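Local coordinates for conserved hypothetical protein (Streptococcus pneumoniae, PDB 2GK4) that is of unknown function but probably takes part in pantothenate metabolism, as do the phosphopantothenate-cysteine ligases of the coenzyme A pathway, at residues M4-S10 / Y85-S91; T103-V108 / D131-F137. All blocks are in the same frame, centred on the assembly; numbering follows the deposited sequence. Where two conformers were deposited one is given.

Overall arrangement
Interaction 1 comes first along the chain and lies in the mixed sheet of the Rossmann-like core, where strands 5-9 and 87-90 are neighbours. Interaction 2 belongs to a separate two-stranded antiparallel ribbon, 97-104 with 133-140, and to the short helix 105-110 that follows its first strand. Their centres are about 41 Å apart, their nearest atoms about 21 Å, on opposite sides of the chain's centre. Strand 97-104 is the next strand after 87-90, and the chain leaves the core to form the projecting arm and returns afterwards to add strand 156-163 beside 87-90. Interaction 1 thus lies within the core sheet, while interaction 2 belongs to the arm that meets the second subunit.

Interaction 1 of 2, residues M4-S10 / Y85-S91; sequences MKILVTS and YQVLIHS
Strands 5-9 and 87-90 run parallel in extended conformation, their axes 4.7 Å apart at closest and 16° from exact alignment. The register pairs Ile6 with Val87, Leu7 with Leu88, Val8 with Ile89 and Thr9 with His90. Walking along 85-91, Tyr85 (chi1 m) precedes the strand and lays one ring face under Leu7 CD1; Leu7 CB comes 3.7 Å from Tyr85 CG. Gln86 folds back (m, p), so that its OE1 accepts a hydrogen bond from Lys5 N at 2.7 Å, while Gln86 N donates to Lys5 O at 2.9 Å; the bond from Val87 N to the same Lys5 O, 3.4 Å, is weak. Val87 O then accepts from Leu7 N (2.8 Å), and Val87 CB packs 3.7 Å from Ile6 CD1. Leu88, on the opposite face, places CD1 3.9 Å from Leu7 CG. Ile89 N donates to Leu7 O (2.8 Å) and Ile89 O accepts from Thr9 N (2.9 Å); Ile89 CD1 meets Ile6 CG2 at 4.0 Å, beneath helix 30-41. Past His90, Ser91 N donates to Thr9 O (3.1 Å), and chi1 p brings Ser91 OG to the same oxygen (2.6 Å), while Thr9 OG1 hydrogen-bonds Met92 N. With 45-50 on the other side of 5-9 and 156-163 beyond 87-90, this is an interior parallel pair of a Rossmann-like sheet in an alpha-beta-alpha sandwich. Regular backbone bonding holds the buried aliphatic middle, whereas side-chain amide and hydroxyl groups supplement it at the ends; Ser91 O hydrogen-bonds a glycerol, probably from the crystallisation liquor, which may mark a pocket at the C-terminal end.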
HETATM    1  N   MSE A   4     -13.389  -2.978 -32.723  1.00 39.76           N
HETATM    2  CA  MSE A   4     -13.734  -3.349 -31.356  1.00 39.44           C
HETATM    3  C   MSE A   4     -12.775  -2.749 -30.323  1.00 35.41           C
HETATM    4  O   MSE A   4     -11.562  -2.764 -30.489  1.00 35.33           O
HETATM    5  CB  MSE A   4     -14.064  -4.846 -31.220  1.00 40.04           C
HETATM    6  CG  MSE A   4     -13.038  -5.817 -30.716  1.00 41.54           C
HETATM    7 SE   MSE A   4     -13.876  -7.619 -30.732  0.65 47.90          SE
HETATM    8  CE  MSE A   4     -15.694  -7.233 -31.004  1.00 46.98           C
ATOM      9  N   LYS A   5     -13.369  -2.140 -29.305  1.00 30.61           N
ATOM     10  CA  LYS A   5     -12.656  -1.383 -28.299  1.00 27.68           C
ATOM     11  C   LYS A   5     -12.486  -2.303 -27.101  1.00 25.52           C
ATOM     12  O   LYS A   5     -13.427  -3.026 -26.732  1.00 24.09           O
ATOM     13  CB  LYS A   5     -13.478  -0.165 -27.891  1.00 27.09           C
ATOM     14  CG  LYS A   5     -13.675   0.889 -28.993  1.00 31.25           C
ATOM     15  CD  LYS A   5     -14.456   2.065 -28.427  1.00 36.85           C
ATOM     16  CE  LYS A   5     -14.713   3.146 -29.468  1.00 41.08           C
ATOM     17  NZ  LYS A   5     -15.489   4.275 -28.859  1.00 44.10           N
ATOM     18  N   ILE A   6     -11.293  -2.291 -26.518  1.00 23.04           N
ATOM     19  CA  ILE A   6     -10.963  -3.227 -25.443  1.00 21.42           C
ATOM     20  C   ILE A   6     -10.795  -2.507 -24.105  1.00 21.03           C
ATOM     21  O   ILE A   6     -10.020  -1.569 -23.995  1.00 20.31           O
ATOM     22  CB  ILE A   6      -9.646  -3.995 -25.749  1.00 22.26           C
ATOM     23  CG1 ILE A   6      -9.548  -4.394 -27.239  1.00 22.29           C
ATOM     24  CG2 ILE A   6      -9.491  -5.189 -24.809  1.00 22.09           C
ATOM     25  CD1 ILE A   6     -10.465  -5.476 -27.673  1.00 24.84           C
ATOM     26  N   LEU A   7     -11.512  -2.984 -23.079  1.00 19.96           N
ATOM     27  CA  LEU A   7     -11.359  -2.490 -21.733  1.00 19.44           C
ATOM     28  C   LEU A   7     -10.483  -3.480 -20.970  1.00 19.34           C
ATOM     29  O   LEU A   7     -10.692  -4.692 -21.020  1.00 19.68           O
ATOM     30  CB  LEU A   7     -12.758  -2.381 -21.070  1.00 19.17           C
ATOM     31  CG  LEU A   7     -12.905  -1.760 -19.670  1.00 16.80           C
ATOM     32  CD1 LEU A   7     -12.439  -0.289 -19.640  1.00 19.81           C
ATOM     33  CD2 LEU A   7     -14.371  -1.881 -19.279  1.00 19.18           C
ATOM     34  N   VAL A   8      -9.461  -2.965 -20.301  1.00 19.09           N
ATOM     35  CA  VAL A   8      -8.521  -3.809 -19.595  1.00 18.98           C
ATOM     36  C   VAL A   8      -8.406  -3.309 -18.181  1.00 18.40           C
ATOM     37  O   VAL A   8      -8.410  -2.076 -17.939  1.00 19.22           O
ATOM     38  CB  VAL A   8      -7.101  -3.836 -20.296  1.00 19.17           C
ATOM     39  CG1 VAL A   8      -6.129  -4.708 -19.504  1.00 19.24           C
ATOM     40  CG2 VAL A   8      -7.182  -4.281 -21.790  1.00 19.28           C
ATOM     41  N   THR A   9      -8.323  -4.230 -17.213  1.00 18.72           N
ATOM     42  CA  THR A   9      -7.978  -3.811 -15.861  1.00 18.28           C
ATOM     43  C   THR A   9      -6.665  -4.453 -15.440  1.00 18.44           C
ATOM     44  O   THR A   9      -6.335  -5.594 -15.844  1.00 18.63           O
ATOM     45  CB  THR A   9      -9.063  -4.155 -14.782  1.00 17.96           C
ATOM     46  OG1 THR A   9      -9.075  -5.575 -14.542  1.00 17.60           O
ATOM     47  CG2 THR A   9     -10.498  -3.697 -15.225  1.00 17.77           C
ATOM     48  N   SER A  10      -5.891  -3.717 -14.654  1.00 18.96           N
ATOM     49  CA  SER A  10      -4.690  -4.301 -14.071  1.00 19.73           C
ATOM     50  C   SER A  10      -4.332  -3.679 -12.726  1.00 20.01           C
ATOM     51  O   SER A  10      -4.829  -2.612 -12.352  1.00 19.79           O
ATOM     52  CB  SER A  10      -3.498  -4.117 -15.036  1.00 20.16           C
ATOM     53  OG  SER A  10      -3.026  -2.775 -14.951  1.00 20.09           O
ATOM     54  N   TYR A  85     -17.559  -0.824 -24.427  1.00 22.19           N
ATOM     55  CA  TYR A  85     -16.446  -1.684 -24.905  1.00 21.68           C
ATOM     56  C   TYR A  85     -16.977  -3.027 -25.354  1.00 21.75           C
ATOM     57  O   TYR A  85     -18.027  -3.470 -24.892  1.00 21.62           O
ATOM     58  CB  TYR A  85     -15.327  -1.806 -23.824  1.00 21.62           C
ATOM     59  CG  TYR A  85     -14.652  -0.448 -23.665  1.00 20.84           C
ATOM     60  CD1 TYR A  85     -15.231   0.546 -22.881  1.00 20.33           C
ATOM     61  CD2 TYR A  85     -13.495  -0.143 -24.381  1.00 21.36           C
ATOM     62  CE1 TYR A  85     -14.653   1.817 -22.784  1.00 23.15           C
ATOM     63  CE2 TYR A  85     -12.911   1.145 -24.305  1.00 24.22           C
ATOM     64  CZ  TYR A  85     -13.497   2.108 -23.505  1.00 24.47           C
ATOM     65  OH  TYR A  85     -12.948   3.385 -23.429  1.00 24.17           O
ATOM     66  N   GLN A  86     -16.242  -3.677 -26.257  1.00 20.65           N
ATOM     67  CA  GLN A  86     -16.669  -4.958 -26.827  1.00 21.49           C
ATOM     68  C   GLN A  86     -15.963  -6.165 -26.169  1.00 20.06           C
ATOM     69  O   GLN A  86     -16.397  -7.333 -26.288  1.00 20.01           O
ATOM     70  CB  GLN A  86     -16.409  -4.971 -28.317  1.00 21.85           C
ATOM     71  CG  GLN A  86     -17.341  -4.052 -29.129  1.00 25.66           C
ATOM     72  CD  GLN A  86     -17.113  -2.588 -28.822  1.00 29.32           C
ATOM     73  OE1 GLN A  86     -16.008  -2.066 -29.011  1.00 31.26           O
ATOM     74  NE2 GLN A  86     -18.152  -1.919 -28.320  1.00 31.15           N
ATOM     75  N   VAL A  87     -14.877  -5.871 -25.465  1.00 19.64           N
ATOM     76  CA  VAL A  87     -14.138  -6.893 -24.724  1.00 19.64           C
ATOM     77  C   VAL A  87     -13.698  -6.309 -23.399  1.00 19.00           C
ATOM     78  O   VAL A  87     -13.296  -5.143 -23.342  1.00 19.29           O
ATOM     79  CB  VAL A  87     -12.867  -7.339 -25.514  1.00 19.66           C
ATOM     80  CG1 VAL A  87     -12.045  -8.385 -24.696  1.00 20.18           C
ATOM     81  CG2 VAL A  87     -13.255  -7.864 -26.879  1.00 19.64           C
ATOM     82  N   LEU A  88     -13.789  -7.124 -22.346  1.00 18.80           N
ATOM     83  CA  LEU A  88     -13.192  -6.784 -21.025  1.00 19.41           C
ATOM     84  C   LEU A  88     -12.166  -7.871 -20.646  1.00 18.55           C
ATOM     85  O   LEU A  88     -12.497  -9.048 -20.556  1.00 18.45           O
ATOM     86  CB  LEU A  88     -14.281  -6.661 -19.930  1.00 19.27           C
ATOM     87  CG  LEU A  88     -13.751  -6.604 -18.489  1.00 20.10           C
ATOM     88  CD1 LEU A  88     -12.795  -5.380 -18.282  1.00 20.63           C
ATOM     89  CD2 LEU A  88     -14.916  -6.535 -17.509  1.00 21.09           C
ATOM     90  N   ILE A  89     -10.927  -7.444 -20.407  1.00 18.65           N
ATOM     91  CA  ILE A  89      -9.896  -8.314 -19.905  1.00 19.09           C
ATOM     92  C   ILE A  89      -9.615  -7.887 -18.494  1.00 19.48           C
ATOM     93  O   ILE A  89      -8.952  -6.878 -18.259  1.00 19.40           O
ATOM     94  CB  ILE A  89      -8.604  -8.277 -20.777  1.00 19.88           C
ATOM     95  CG1 ILE A  89      -8.931  -8.648 -22.203  1.00 19.08           C
ATOM     96  CG2 ILE A  89      -7.513  -9.167 -20.146  1.00 19.24           C
ATOM     97  CD1 ILE A  89      -7.725  -8.413 -23.191  1.00 20.99           C
ATOM     98  N   HIS A  90     -10.190  -8.637 -17.558  1.00 19.52           N
ATOM     99  CA  HIS A  90     -10.131  -8.259 -16.159  1.00 20.42           C
ATOM    100  C   HIS A  90      -8.960  -8.934 -15.455  1.00 20.74           C
ATOM    101  O   HIS A  90      -9.066 -10.098 -15.015  1.00 22.04           O
ATOM    102  CB  HIS A  90     -11.458  -8.585 -15.449  1.00 19.93           C
ATOM    103  CG  HIS A  90     -11.469  -8.131 -14.024  1.00 21.93           C
ATOM    104  ND1 HIS A  90     -11.846  -8.944 -12.974  1.00 27.15           N
ATOM    105  CD2 HIS A  90     -11.082  -6.956 -13.477  1.00 21.00           C
ATOM    106  CE1 HIS A  90     -11.738  -8.265 -11.842  1.00 23.31           C
ATOM    107  NE2 HIS A  90     -11.265  -7.061 -12.123  1.00 28.37           N
ATOM    108  N   SER A  91      -7.842  -8.226 -15.345  1.00 19.96           N
ATOM    109  CA  SER A  91      -6.695  -8.805 -14.666  1.00 20.35           C
ATOM    110  C   SER A  91      -6.327  -8.175 -13.331  1.00 20.49           C
ATOM    111  O   SER A  91      -5.397  -8.655 -12.644  1.00 21.36           O
ATOM    112  CB  SER A  91      -5.484  -8.862 -15.613  1.00 20.46           C
ATOM    113  OG  SER A  91      -4.760  -7.652 -15.598  1.00 19.94           O
TER

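Interaction 2 of 2, residues T103-V108 / D131-F137; sequences TGLEEV and DEVQVLF
Val108 sets CG2 against Val135 CB at 3.8 Å and against the edge of the Phe137 ring at CE1, 3.9 Å, closing helix 105-110 over a two-stranded antiparallel ribbon. Thr103 and Val135 form a hydrogen-bonded pair, with Thr103 N to Val135 O 2.9 Å and Val135 N to Thr103 O 2.8 Å. Gly104, a non-hydrogen-bonded partner of Gln134, is the N-cap at which strand turns into helix; Leu105 N, in the first turn, still donates to Val133 O (3.1 Å). Leu105 (t, p) rests CB 3.8 Å from Val133 CB and CD1 3.9 Å from Val135 CG2. Residues 134-137 also pair antiparallel with a strand of the second subunit, whose Val135 packs on Val135, so the sheet runs on across the subunit interface. Asp131 OD1 accepts a hydrogen bond from Ser128 N. Glu106 OE2 and Asp131 OD2, two like-charged acceptors, lie 3.2 Å apart without a hydrogen bond, and one water donates to both carboxylates, 3.2 Å from Glu106 OE1 and 2.7 Å from Asp131 OD2.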
ATOM      1  N   THR A 103      -9.925  -1.368  16.161  1.00 27.85           N
ATOM      2  CA  THR A 103      -9.952  -1.109  17.607  1.00 28.16           C
ATOM      3  C   THR A 103      -8.835  -1.862  18.349  1.00 28.19           C
ATOM      4  O   THR A 103      -8.063  -2.584  17.737  1.00 27.29           O
ATOM      5  CB  THR A 103     -11.354  -1.430  18.211  1.00 28.49           C
ATOM      6  OG1 THR A 103     -11.490  -0.821  19.500  1.00 30.62           O
ATOM      7  CG2 THR A 103     -11.580  -2.933  18.334  1.00 27.22           C
ATOM      8  N   GLY A 104      -8.761  -1.667  19.666  1.00 28.49           N
ATOM      9  CA  GLY A 104      -7.781  -2.374  20.524  1.00 28.47           C
ATOM     10  C   GLY A 104      -8.284  -3.761  20.898  1.00 28.22           C
ATOM     11  O   GLY A 104      -9.492  -4.011  20.921  1.00 27.90           O
ATOM     12  N   LEU A 105      -7.363  -4.675  21.175  1.00 27.84           N
ATOM     13  CA  LEU A 105      -7.738  -6.041  21.564  1.00 28.50           C
ATOM     14  C   LEU A 105      -8.675  -6.087  22.790  1.00 28.79           C
ATOM     15  O   LEU A 105      -9.570  -6.937  22.848  1.00 28.93           O
ATOM     16  CB  LEU A 105      -6.487  -6.891  21.839  1.00 28.56           C
ATOM     17  CG  LEU A 105      -6.707  -8.387  22.111  1.00 29.31           C
ATOM     18  CD1 LEU A 105      -7.240  -9.116  20.889  1.00 30.90           C
ATOM     19  CD2 LEU A 105      -5.409  -9.041  22.609  1.00 28.57           C
ATOM     20  N   GLU A 106      -8.453  -5.186  23.741  0.50 29.25           N
ATOM     21  CA  GLU A 106      -9.239  -5.132  24.976  0.50 29.55           C
ATOM     22  C   GLU A 106     -10.738  -4.904  24.732  0.50 29.27           C
ATOM     23  O   GLU A 106     -11.568  -5.603  25.313  0.50 28.47           O
ATOM     24  CB  GLU A 106      -8.659  -4.092  25.946  0.50 30.14           C
ATOM     25  CG  GLU A 106      -8.095  -2.842  25.259  0.50 32.71           C
ATOM     26  CD  GLU A 106      -6.594  -2.927  24.948  0.50 34.53           C
ATOM     27  OE1 GLU A 106      -5.789  -2.785  25.904  0.50 35.85           O
ATOM     28  OE2 GLU A 106      -6.230  -3.104  23.758  0.50 33.23           O
ATOM     29  N   GLU A 107     -11.079  -3.955  23.853  1.00 28.80           N
ATOM     30  CA  GLU A 107     -12.487  -3.736  23.448  1.00 29.35           C
ATOM     31  C   GLU A 107     -13.093  -5.002  22.828  1.00 28.44           C
ATOM     32  O   GLU A 107     -14.246  -5.349  23.107  1.00 28.35           O
ATOM     33  CB  GLU A 107     -12.648  -2.538  22.488  1.00 29.58           C
ATOM     34  CG  GLU A 107     -14.123  -2.109  22.326  1.00 31.51           C
ATOM     35  CD  GLU A 107     -14.405  -1.158  21.147  1.00 31.67           C
ATOM     36  OE1 GLU A 107     -13.473  -0.640  20.517  1.00 34.86           O
ATOM     37  OE2 GLU A 107     -15.596  -0.909  20.866  1.00 37.17           O
ATOM     38  N   VAL A 108     -12.325  -5.696  21.986  1.00 27.41           N
ATOM     39  CA  VAL A 108     -12.783  -6.959  21.383  1.00 26.71           C
ATOM     40  C   VAL A 108     -12.994  -8.043  22.453  1.00 27.17           C
ATOM     41  O   VAL A 108     -13.998  -8.754  22.452  1.00 26.68           O
ATOM     42  CB  VAL A 108     -11.824  -7.469  20.289  1.00 26.32           C
ATOM     43  CG1 VAL A 108     -12.390  -8.732  19.591  1.00 27.62           C
ATOM     44  CG2 VAL A 108     -11.592  -6.350  19.230  1.00 24.63           C
ATOM     45  N   ASP A 131      -1.910  -0.040  23.265  1.00 45.29           N
ATOM     46  CA  ASP A 131      -2.432  -1.362  22.890  1.00 43.52           C
ATOM     47  C   ASP A 131      -1.284  -2.208  22.371  1.00 41.84           C
ATOM     48  O   ASP A 131      -0.576  -1.801  21.447  1.00 41.59           O
ATOM     49  CB  ASP A 131      -3.501  -1.275  21.784  1.00 43.93           C
ATOM     50  CG  ASP A 131      -4.698  -0.415  22.157  1.00 45.47           C
ATOM     51  OD1 ASP A 131      -5.382   0.061  21.222  1.00 47.91           O
ATOM     52  OD2 ASP A 131      -4.977  -0.214  23.358  1.00 47.76           O
ATOM     53  N   GLU A 132      -1.080  -3.375  22.957  1.00 39.58           N
ATOM     54  CA  GLU A 132      -0.122  -4.302  22.386  1.00 38.85           C
ATOM     55  C   GLU A 132      -0.652  -4.923  21.096  1.00 36.70           C
ATOM     56  O   GLU A 132       0.118  -5.367  20.248  1.00 36.65           O
ATOM     57  CB  GLU A 132       0.241  -5.402  23.377  1.00 39.54           C
ATOM     58  CG  GLU A 132       1.687  -5.316  23.880  1.00 44.20           C
ATOM     59  CD  GLU A 132       2.712  -5.507  22.755  1.00 49.27           C
ATOM     60  OE1 GLU A 132       2.571  -6.471  21.949  1.00 50.68           O
ATOM     61  OE2 GLU A 132       3.655  -4.681  22.676  1.00 50.45           O
ATOM     62  N   VAL A 133      -1.972  -4.981  20.971  1.00 34.39           N
ATOM     63  CA  VAL A 133      -2.591  -5.637  19.824  1.00 32.15           C
ATOM     64  C   VAL A 133      -3.733  -4.781  19.326  1.00 30.48           C
ATOM     65  O   VAL A 133      -4.524  -4.264  20.122  1.00 30.30           O
ATOM     66  CB  VAL A 133      -3.096  -7.073  20.190  1.00 32.57           C
ATOM     67  CG1 VAL A 133      -3.861  -7.724  19.018  1.00 33.43           C
ATOM     68  CG2 VAL A 133      -1.943  -7.973  20.584  1.00 33.19           C
ATOM     69  N   GLN A 134      -3.827  -4.615  18.010  0.50 29.59           N
ATOM     70  CA  GLN A 134      -5.001  -3.964  17.438  0.50 27.84           C
ATOM     71  C   GLN A 134      -5.718  -4.926  16.477  0.50 26.37           C
ATOM     72  O   GLN A 134      -5.111  -5.860  15.953  0.50 25.24           O
ATOM     73  CB  GLN A 134      -4.645  -2.592  16.845  0.50 28.41           C
ATOM     74  CG  GLN A 134      -4.240  -1.555  17.939  0.50 28.01           C
ATOM     75  CD  GLN A 134      -3.856  -0.165  17.398  0.50 29.09           C
ATOM     76  OE1 GLN A 134      -3.534  -0.006  16.223  0.50 31.11           O
ATOM     77  NE2 GLN A 134      -3.882   0.841  18.274  0.50 28.11           N
ATOM     78  N   VAL A 135      -7.024  -4.730  16.314  1.00 24.98           N
ATOM     79  CA  VAL A 135      -7.869  -5.697  15.631  1.00 23.67           C
ATOM     80  C   VAL A 135      -8.713  -4.957  14.613  1.00 23.38           C
ATOM     81  O   VAL A 135      -9.418  -4.012  14.969  1.00 24.70           O
ATOM     82  CB  VAL A 135      -8.828  -6.400  16.624  1.00 23.13           C
ATOM     83  CG1 VAL A 135      -9.664  -7.451  15.911  1.00 22.63           C
ATOM     84  CG2 VAL A 135      -8.061  -7.029  17.756  1.00 22.86           C
ATOM     85  N   LEU A 136      -8.632  -5.386  13.365  1.00 23.21           N
ATOM     86  CA  LEU A 136      -9.401  -4.772  12.274  1.00 21.74           C
ATOM     87  C   LEU A 136     -10.470  -5.744  11.772  1.00 20.59           C
ATOM     88  O   LEU A 136     -10.146  -6.889  11.437  1.00 20.60           O
ATOM     89  CB  LEU A 136      -8.450  -4.359  11.119  1.00 22.01           C
ATOM     90  CG  LEU A 136      -9.139  -3.848   9.838  1.00 21.60           C
ATOM     91  CD1 LEU A 136      -9.804  -2.512  10.091  1.00 25.44           C
ATOM     92  CD2 LEU A 136      -8.128  -3.777   8.664  1.00 23.21           C
ATOM     93  N   PHE A 137     -11.727  -5.277  11.722  1.00 19.99           N
ATOM     94  CA  PHE A 137     -12.847  -6.046  11.171  1.00 19.80           C
ATOM     95  C   PHE A 137     -13.072  -5.573   9.750  1.00 20.50           C
ATOM     96  O   PHE A 137     -13.110  -4.363   9.503  1.00 20.08           O
ATOM     97  CB  PHE A 137     -14.112  -5.832  12.016  1.00 20.42           C
ATOM     98  CG  PHE A 137     -13.973  -6.360  13.433  1.00 21.01           C
ATOM     99  CD1 PHE A 137     -13.397  -5.564  14.430  1.00 24.31           C
ATOM    100  CD2 PHE A 137     -14.347  -7.673  13.740  1.00 24.30           C
ATOM    101  CE1 PHE A 137     -13.221  -6.053  15.742  1.00 22.43           C
ATOM    102  CE2 PHE A 137     -14.185  -8.187  15.052  1.00 24.39           C
ATOM    103  CZ  PHE A 137     -13.619  -7.381  16.045  1.00 24.44           C
TER
HETATM  104  O   HOH W   1      -3.742  -0.278  25.709  1.00 52.11           O